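Local coordinates for protein glycosyltransferase Gtf1 (Streptococcus gordonii, PDB 5E9T) that is a glycosyltransferase of the GT-B clan that carries an extended beta-sheet domain and is bound to the stabilizing protein Gtf2, at residues A[110-115]-A[129-134]; A[251-256]-A[290-295]. The protein carries 1 engineered substitution. All blocks are in the same frame, centred on the assembly; numbering follows the deposited sequence.

Contact 1. Residues A[110-115]-A[129-134]; sequences DQFITC and EYVSRG
D110 meets R133 at the open end of a beta hairpin of antiparallel strands 111-117 and 125-132, away from its connecting turn. R133 N gives its hydrogen to D110 O (3.0 Å), while the two side chains cross at about a right angle, their charged ends well separated. Q111 and S132 make a non-hydrogen-bonded pair, Q111 CB lying near V131 O and the rest of the glutamine chain extended beyond CG. F112 pairs with V131 through two backbone bonds, F112 N to V131 O (3.0 Å) and V131 N to F112 O (2.9 Å). With CG between the backbone N and carbonyl carbon (chi1 67°), the F112 ring lies over V131, whose CB sits 3.7 Å from the ring centroid in a CH-pi contact; CG2 reaches CE2 and CZ, CG1 reaches CE1. I113 and Y130 form the next non-hydrogen-bonded pair, I113 CG2 touching CD2 of the tyrosine ring at 3.7 Å. T114 closes the register with E129 through another pair of backbone bonds, and T114 CB lies beside E129 OE1. That carboxylate is held by Y116 OH at OE1 and by a salt bridge from K139 at OE2. The face of Q111, Y130 and S132 packs on the Gtf2 chain, where K174 bonds Q111 OE1 and D160 takes a hydrogen bond from S132 and a salt bridge from R133. The hairpin lies inside an antiparallel sheet, strand 101-106 flanking 111-117, with D110 and Q111 opposite Y106 in a G1 beta bulge, and strand 135-142 flanking 125-132.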
ATOM      1  N   ASP A 110     -20.663  41.119   5.075  1.00 53.41           N
ATOM      2  CA  ASP A 110     -19.201  41.010   4.955  1.00 49.80           C
ATOM      3  C   ASP A 110     -18.797  39.781   4.135  1.00 39.24           C
ATOM      4  O   ASP A 110     -18.006  38.941   4.571  1.00 34.04           O
ATOM      5  CB  ASP A 110     -18.522  41.000   6.330  1.00 53.63           C
ATOM      6  CG  ASP A 110     -17.031  41.290   6.250  1.00 64.37           C
ATOM      7  OD1 ASP A 110     -16.530  41.560   5.138  1.00 69.23           O
ATOM      8  OD2 ASP A 110     -16.359  41.249   7.303  1.00 69.49           O
ATOM      9  N   GLN A 111     -19.361  39.677   2.932  1.00 36.87           N
ATOM     10  CA  GLN A 111     -19.012  38.628   1.986  1.00 41.49           C
ATOM     11  C   GLN A 111     -19.026  39.210   0.580  1.00 39.07           C
ATOM     12  O   GLN A 111     -19.797  40.124   0.283  1.00 41.63           O
ATOM     13  CB  GLN A 111     -19.983  37.434   2.074  1.00 46.89           C
ATOM     14  CG  GLN A 111     -21.370  37.714   1.503  1.00 55.13           C
ATOM     15  CD  GLN A 111     -22.339  36.561   1.702  1.00 65.19           C
ATOM     16  OE1 GLN A 111     -22.348  35.915   2.751  1.00 69.85           O
ATOM     17  NE2 GLN A 111     -23.164  36.300   0.691  1.00 65.84           N
ATOM     18  N   PHE A 112     -18.162  38.687  -0.288  1.00 31.78           N
ATOM     19  CA  PHE A 112     -18.213  39.056  -1.695  1.00 30.18           C
ATOM     20  C   PHE A 112     -17.928  37.832  -2.554  1.00 31.26           C
ATOM     21  O   PHE A 112     -17.420  36.813  -2.077  1.00 34.30           O
ATOM     22  CB  PHE A 112     -17.250  40.213  -2.030  1.00 25.73           C
ATOM     23  CG  PHE A 112     -15.788  39.877  -1.901  1.00 24.34           C
ATOM     24  CD1 PHE A 112     -15.131  40.030  -0.689  1.00 26.37           C
ATOM     25  CD2 PHE A 112     -15.055  39.460  -3.005  1.00 22.45           C
ATOM     26  CE1 PHE A 112     -13.776  39.744  -0.575  1.00 21.98           C
ATOM     27  CE2 PHE A 112     -13.703  39.175  -2.895  1.00 20.25           C
ATOM     28  CZ  PHE A 112     -13.064  39.315  -1.679  1.00 18.17           C
ATOM     29  N   ILE A 113     -18.294  37.934  -3.832  1.00 26.92           N
ATOM     30  CA  ILE A 113     -18.075  36.872  -4.802  1.00 23.93           C
ATOM     31  C   ILE A 113     -17.254  37.430  -5.955  1.00 30.41           C
ATOM     32  O   ILE A 113     -17.484  38.556  -6.411  1.00 32.65           O
ATOM     33  CB  ILE A 113     -19.399  36.258  -5.309  1.00 19.17           C
ATOM     34  CG1 ILE A 113     -20.210  37.267  -6.123  1.00 22.05           C
ATOM     35  CG2 ILE A 113     -20.226  35.740  -4.146  1.00 12.69           C
ATOM     36  CD1 ILE A 113     -21.199  36.619  -7.064  1.00 24.19           C
ATOM     37  N   THR A 114     -16.283  36.645  -6.411  1.00 30.27           N
ATOM     38  CA  THR A 114     -15.358  37.056  -7.460  1.00 26.57           C
ATOM     39  C   THR A 114     -15.602  36.181  -8.682  1.00 29.51           C
ATOM     40  O   THR A 114     -15.264  34.993  -8.679  1.00 41.40           O
ATOM     41  CB  THR A 114     -13.916  36.940  -6.974  1.00 30.15           C
ATOM     42  OG1 THR A 114     -13.731  37.759  -5.812  1.00 29.50           O
ATOM     43  CG2 THR A 114     -12.972  37.393  -8.041  1.00 34.23           C
ATOM     44  N   CYS A 115     -16.179  36.769  -9.726  1.00 29.65           N
ATOM     45  CA  CYS A 115     -16.477  36.043 -10.952  1.00 26.00           C
ATOM     46  C   CYS A 115     -15.348  36.242 -11.951  1.00 31.58           C
ATOM     47  O   CYS A 115     -14.883  37.367 -12.158  1.00 37.87           O
ATOM     48  CB  CYS A 115     -17.799  36.513 -11.560  1.00 31.44           C
ATOM     49  SG  CYS A 115     -19.192  36.572 -10.418  1.00 41.28           S
ATOM     50  N   GLU A 129     -15.577  32.621  -6.962  1.00 17.02           N
ATOM     51  CA  GLU A 129     -15.033  32.435  -5.626  1.00 28.25           C
ATOM     52  C   GLU A 129     -15.959  33.099  -4.615  1.00 28.90           C
ATOM     53  O   GLU A 129     -16.409  34.227  -4.831  1.00 33.81           O
ATOM     54  CB  GLU A 129     -13.622  33.018  -5.522  1.00 32.50           C
ATOM     55  CG  GLU A 129     -12.550  32.154  -6.165  1.00 36.54           C
ATOM     56  CD  GLU A 129     -11.286  32.926  -6.495  1.00 49.34           C
ATOM     57  OE1 GLU A 129     -11.298  34.172  -6.387  1.00 53.68           O
ATOM     58  OE2 GLU A 129     -10.278  32.283  -6.863  1.00 60.20           O
ATOM     59  N   TYR A 130     -16.257  32.395  -3.526  1.00 23.07           N
ATOM     60  CA  TYR A 130     -17.048  32.945  -2.432  1.00 18.52           C
ATOM     61  C   TYR A 130     -16.108  33.292  -1.285  1.00 20.25           C
ATOM     62  O   TYR A 130     -15.451  32.407  -0.726  1.00 23.89           O
ATOM     63  CB  TYR A 130     -18.120  31.960  -1.965  1.00 14.59           C
ATOM     64  CG  TYR A 130     -19.077  31.532  -3.046  1.00 16.49           C
ATOM     65  CD1 TYR A 130     -18.755  30.494  -3.907  1.00 20.42           C
ATOM     66  CD2 TYR A 130     -20.305  32.162  -3.209  1.00 18.41           C
ATOM     67  CE1 TYR A 130     -19.624  30.092  -4.901  1.00 16.66           C
ATOM     68  CE2 TYR A 130     -21.184  31.766  -4.205  1.00 19.75           C
ATOM     69  CZ  TYR A 130     -20.833  30.728  -5.046  1.00 18.99           C
ATOM     70  OH  TYR A 130     -21.687  30.313  -6.041  1.00 26.67           O
ATOM     71  N   VAL A 131     -16.045  34.572  -0.939  1.00 16.98           N
ATOM     72  CA  VAL A 131     -15.163  35.059   0.113  1.00 20.26           C
ATOM     73  C   VAL A 131     -16.030  35.511   1.278  1.00 26.24           C
ATOM     74  O   VAL A 131     -16.927  36.344   1.106  1.00 36.28           O
ATOM     75  CB  VAL A 131     -14.260  36.197  -0.387  1.00 18.23           C
ATOM     76  CG1 VAL A 131     -13.119  36.446   0.597  1.00 11.94           C
ATOM     77  CG2 VAL A 131     -13.724  35.870  -1.780  1.00 12.52           C
ATOM     78  N   SER A 132     -15.771  34.951   2.458  1.00 20.03           N
ATOM     79  CA  SER A 132     -16.483  35.307   3.680  1.00 23.95           C
ATOM     80  C   SER A 132     -15.484  35.874   4.677  1.00 22.55           C
ATOM     81  O   SER A 132     -14.579  35.161   5.123  1.00 22.04           O
ATOM     82  CB  SER A 132     -17.204  34.097   4.277  1.00 30.61           C
ATOM     83  OG  SER A 132     -17.497  34.305   5.648  1.00 32.64           O
ATOM     84  N   ARG A 133     -15.657  37.150   5.026  1.00 23.64           N
ATOM     85  CA  ARG A 133     -14.779  37.843   5.969  1.00 28.68           C
ATOM     86  C   ARG A 133     -13.326  37.781   5.498  1.00 33.75           C
ATOM     87  O   ARG A 133     -12.404  37.500   6.270  1.00 28.52           O
ATOM     88  CB  ARG A 133     -14.933  37.276   7.384  1.00 24.45           C
ATOM     89  CG  ARG A 133     -16.376  37.257   7.872  1.00 25.94           C
ATOM     90  CD  ARG A 133     -16.515  36.667   9.267  1.00 30.71           C
ATOM     91  NE  ARG A 133     -16.247  35.233   9.294  1.00 43.08           N
ATOM     92  CZ  ARG A 133     -16.652  34.417  10.261  1.00 46.62           C
ATOM     93  NH1 ARG A 133     -17.354  34.896  11.280  1.00 49.79           N
ATOM     94  NH2 ARG A 133     -16.361  33.123  10.208  1.00 40.83           N
ATOM     95  N   GLY A 134     -13.131  38.038   4.206  1.00 34.88           N
ATOM     96  CA  GLY A 134     -11.804  38.028   3.624  1.00 32.89           C
ATOM     97  C   GLY A 134     -11.180  36.660   3.474  1.00 35.66           C
ATOM     98  O   GLY A 134      -9.973  36.564   3.246  1.00 37.16           O
TER

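Contact 2. Residues A[251-256]-A[290-295]; sequences SSDDYI and FQHYSD
I256 and Y293 pack a loop against the C-terminal end of helix 280-293, the helix of a beta-alpha-beta crossover between strands 274-277 and 299-302 in a parallel, Rossmann-like sheet of this GT-B protein. The loop carries an ST turn and ST motif at S252. Apolar packing dominates. I256 CB stands over the centre of the Y293 ring, 3.4 Å from the centroid, in a CH-pi contact. I256 CG1 is anti to the backbone N (chi1 -164°), and beyond it CD1 lies near CD1 and CE1 of the tyrosine; CG2 sits instead by CG and CB. The opposite face of the Y293 ring is met, toward its rim, by ND1 of the adjacent H292, leaving the phenol between imidazole and isoleucine. At the ring's edge, near its plane, come backbone atoms of the loop, among them D254 O and Y255 N. A single polar bond spans the two segments: Y293 OH points to S252 O as donor, but the modelled separation is too short for the bond's length to be trusted. D253 and H292 are close without a bond. Their side chains cross at about a right angle, carboxylate and ring planes 75° apart, and the 4.7 Å between D253 OD1 and H292 ND1 is not a contact. Y255 turns away from Y293; its OH bonds P58 O of the Gtf2 chain, and its ring meets H57 and F60 there. Two bonds into the serine hydroxyl define the ST turn and ST motif: D254 N to S252 OG is 2.7 Å and Y255 N to S252 OG 3.0 Å.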
ATOM      1  N   SER A 251      25.254   7.249 -25.791  1.00 48.32           N
ATOM      2  CA  SER A 251      25.156   5.845 -26.159  1.00 43.58           C
ATOM      3  C   SER A 251      26.497   5.336 -26.682  1.00 45.36           C
ATOM      4  O   SER A 251      27.500   6.056 -26.726  1.00 42.57           O
ATOM      5  CB  SER A 251      24.057   5.638 -27.203  1.00 38.87           C
ATOM      6  OG  SER A 251      22.817   6.143 -26.743  1.00 38.10           O
ATOM      7  N   SER A 252      26.502   4.064 -27.070  1.00 43.65           N
ATOM      8  CA  SER A 252      27.665   3.398 -27.636  1.00 41.60           C
ATOM      9  C   SER A 252      27.162   2.218 -28.454  1.00 44.37           C
ATOM     10  O   SER A 252      25.956   1.975 -28.548  1.00 38.17           O
ATOM     11  CB  SER A 252      28.634   2.939 -26.542  1.00 40.46           C
ATOM     12  OG  SER A 252      28.255   1.667 -26.039  1.00 37.87           O
ATOM     13  N   ASP A 253      28.097   1.477 -29.050  1.00 55.61           N
ATOM     14  CA  ASP A 253      27.718   0.209 -29.663  1.00 63.33           C
ATOM     15  C   ASP A 253      27.261  -0.794 -28.613  1.00 55.46           C
ATOM     16  O   ASP A 253      26.491  -1.709 -28.924  1.00 48.78           O
ATOM     17  CB  ASP A 253      28.886  -0.358 -30.475  1.00 79.47           C
ATOM     18  CG  ASP A 253      28.660  -0.255 -31.977  1.00 92.14           C
ATOM     19  OD1 ASP A 253      27.833   0.577 -32.406  1.00 95.89           O
ATOM     20  OD2 ASP A 253      29.312  -1.009 -32.731  1.00 96.62           O
ATOM     21  N   ASP A 254      27.730  -0.642 -27.369  1.00 54.34           N
ATOM     22  CA  ASP A 254      27.354  -1.554 -26.293  1.00 54.08           C
ATOM     23  C   ASP A 254      26.005  -1.199 -25.672  1.00 49.04           C
ATOM     24  O   ASP A 254      25.168  -2.079 -25.447  1.00 48.84           O
ATOM     25  CB  ASP A 254      28.438  -1.560 -25.215  1.00 67.32           C
ATOM     26  CG  ASP A 254      29.613  -2.437 -25.578  1.00 75.06           C
ATOM     27  OD1 ASP A 254      29.410  -3.422 -26.318  1.00 72.04           O
ATOM     28  OD2 ASP A 254      30.738  -2.143 -25.121  1.00 81.08           O
ATOM     29  N   TYR A 255      25.776   0.083 -25.388  1.00 50.12           N
ATOM     30  CA  TYR A 255      24.637   0.510 -24.585  1.00 47.63           C
ATOM     31  C   TYR A 255      23.943   1.687 -25.249  1.00 47.42           C
ATOM     32  O   TYR A 255      24.598   2.657 -25.641  1.00 53.89           O
ATOM     33  CB  TYR A 255      25.076   0.904 -23.172  1.00 46.98           C
ATOM     34  CG  TYR A 255      25.583  -0.250 -22.343  1.00 50.20           C
ATOM     35  CD1 TYR A 255      24.828  -1.406 -22.191  1.00 51.15           C
ATOM     36  CD2 TYR A 255      26.821  -0.188 -21.718  1.00 53.26           C
ATOM     37  CE1 TYR A 255      25.289  -2.463 -21.433  1.00 51.09           C
ATOM     38  CE2 TYR A 255      27.292  -1.242 -20.962  1.00 53.37           C
ATOM     39  CZ  TYR A 255      26.523  -2.377 -20.822  1.00 53.26           C
ATOM     40  OH  TYR A 255      26.989  -3.429 -20.067  1.00 56.52           O
ATOM     41  N   ILE A 256      22.622   1.607 -25.354  1.00 41.34           N
ATOM     42  CA  ILE A 256      21.811   2.665 -25.940  1.00 34.36           C
ATOM     43  C   ILE A 256      21.059   3.371 -24.823  1.00 35.56           C
ATOM     44  O   ILE A 256      20.585   2.734 -23.875  1.00 46.17           O
ATOM     45  CB  ILE A 256      20.846   2.105 -27.001  1.00 29.75           C
ATOM     46  CG1 ILE A 256      20.296   3.226 -27.873  1.00 30.75           C
ATOM     47  CG2 ILE A 256      19.712   1.304 -26.363  1.00 30.37           C
ATOM     48  CD1 ILE A 256      19.360   2.716 -28.917  1.00 38.00           C
ATOM     49  N   PHE A 290      16.564  -1.342 -31.991  1.00 52.31           N
ATOM     50  CA  PHE A 290      15.906  -2.487 -31.382  1.00 52.32           C
ATOM     51  C   PHE A 290      16.695  -3.761 -31.663  1.00 57.42           C
ATOM     52  O   PHE A 290      17.245  -4.373 -30.745  1.00 55.96           O
ATOM     53  CB  PHE A 290      14.461  -2.590 -31.875  1.00 54.24           C
ATOM     54  CG  PHE A 290      13.474  -1.893 -30.978  1.00 55.00           C
ATOM     55  CD1 PHE A 290      13.611  -1.963 -29.600  1.00 53.23           C
ATOM     56  CD2 PHE A 290      12.424  -1.159 -31.504  1.00 53.98           C
ATOM     57  CE1 PHE A 290      12.713  -1.325 -28.764  1.00 48.54           C
ATOM     58  CE2 PHE A 290      11.524  -0.517 -30.671  1.00 50.64           C
ATOM     59  CZ  PHE A 290      11.669  -0.602 -29.302  1.00 49.69           C
ATOM     60  N   GLN A 291      16.817  -4.136 -32.940  1.00 61.79           N
ATOM     61  CA  GLN A 291      17.522  -5.369 -33.291  1.00 57.49           C
ATOM     62  C   GLN A 291      18.897  -5.460 -32.632  1.00 48.75           C
ATOM     63  O   GLN A 291      19.294  -6.528 -32.154  1.00 46.12           O
ATOM     64  CB  GLN A 291      17.658  -5.485 -34.810  1.00 58.58           C
ATOM     65  CG  GLN A 291      18.322  -6.772 -35.263  1.00 62.75           C
ATOM     66  CD  GLN A 291      17.720  -7.991 -34.593  1.00 72.99           C
ATOM     67  OE1 GLN A 291      18.348  -8.618 -33.739  1.00 78.97           O
ATOM     68  NE2 GLN A 291      16.494  -8.332 -34.975  1.00 75.54           N
ATOM     69  N   HIS A 292      19.640  -4.352 -32.595  1.00 44.75           N
ATOM     70  CA  HIS A 292      21.004  -4.401 -32.073  1.00 48.30           C
ATOM     71  C   HIS A 292      21.035  -4.524 -30.549  1.00 50.63           C
ATOM     72  O   HIS A 292      21.629  -5.461 -30.003  1.00 45.72           O
ATOM     73  CB  HIS A 292      21.778  -3.160 -32.521  1.00 50.58           C
ATOM     74  CG  HIS A 292      23.233  -3.197 -32.167  1.00 55.32           C
ATOM     75  ND1 HIS A 292      23.975  -2.058 -31.941  1.00 65.24           N
ATOM     76  CD2 HIS A 292      24.084  -4.239 -32.005  1.00 53.76           C
ATOM     77  CE1 HIS A 292      25.220  -2.395 -31.652  1.00 65.29           C
ATOM     78  NE2 HIS A 292      25.311  -3.713 -31.683  1.00 60.93           N
ATOM     79  N   TYR A 293      20.398  -3.582 -29.847  1.00 55.38           N
ATOM     80  CA  TYR A 293      20.663  -3.407 -28.419  1.00 47.40           C
ATOM     81  C   TYR A 293      19.885  -4.383 -27.547  1.00 44.29           C
ATOM     82  O   TYR A 293      20.411  -4.879 -26.546  1.00 45.58           O
ATOM     83  CB  TYR A 293      20.364  -1.971 -28.011  1.00 39.63           C
ATOM     84  CG  TYR A 293      21.387  -1.017 -28.558  1.00 47.05           C
ATOM     85  CD1 TYR A 293      21.226  -0.440 -29.809  1.00 50.94           C
ATOM     86  CD2 TYR A 293      22.538  -0.724 -27.840  1.00 50.10           C
ATOM     87  CE1 TYR A 293      22.168   0.425 -30.318  1.00 51.65           C
ATOM     88  CE2 TYR A 293      23.484   0.142 -28.340  1.00 51.49           C
ATOM     89  CZ  TYR A 293      23.295   0.714 -29.581  1.00 50.17           C
ATOM     90  OH  TYR A 293      24.236   1.577 -30.090  1.00 48.13           O
ATOM     91  N   SER A 294      18.619  -4.619 -27.874  1.00 36.28           N
ATOM     92  CA  SER A 294      17.820  -5.667 -27.251  1.00 43.40           C
ATOM     93  C   SER A 294      17.084  -6.373 -28.369  1.00 56.45           C
ATOM     94  O   SER A 294      16.203  -5.756 -28.976  1.00 60.41           O
ATOM     95  CB  SER A 294      16.816  -5.060 -26.273  1.00 47.24           C
ATOM     96  OG  SER A 294      15.838  -4.328 -27.004  1.00 48.55           O
ATOM     97  N   ASP A 295      17.393  -7.644 -28.650  1.00 64.19           N
ATOM     98  CA  ASP A 295      16.791  -8.196 -29.856  1.00 67.62           C
ATOM     99  C   ASP A 295      15.293  -8.284 -29.626  1.00 68.51           C
ATOM    100  O   ASP A 295      14.813  -9.065 -28.798  1.00 69.80           O
ATOM    101  CB  ASP A 295      17.382  -9.555 -30.240  1.00 72.01           C
ATOM    102  CG  ASP A 295      16.615 -10.236 -31.409  1.00 75.17           C
ATOM    103  OD1 ASP A 295      17.043 -11.312 -31.863  1.00 77.32           O
ATOM    104  OD2 ASP A 295      15.586  -9.715 -31.879  1.00 76.05           O
TER

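Contacts 1 and 2 lie on opposite sides of the chain's centre, about 61 Å apart between centres and about 45 Å between nearest atoms, so neither touches the other. They follow each other along the chain: the hairpin of 110-115 and 129-134 closes before the loop 251-256 meets 290-295. Contact 1 is strand pairing inside the extended beta-sheet domain, whereas contact 2 joins a loop to a helix of the parallel-sheet part. What they share is proximity to Gtf2: the first offers it one face of a sheet, the second mainly Y255. Both contacts thus include residues that touch the partner protein.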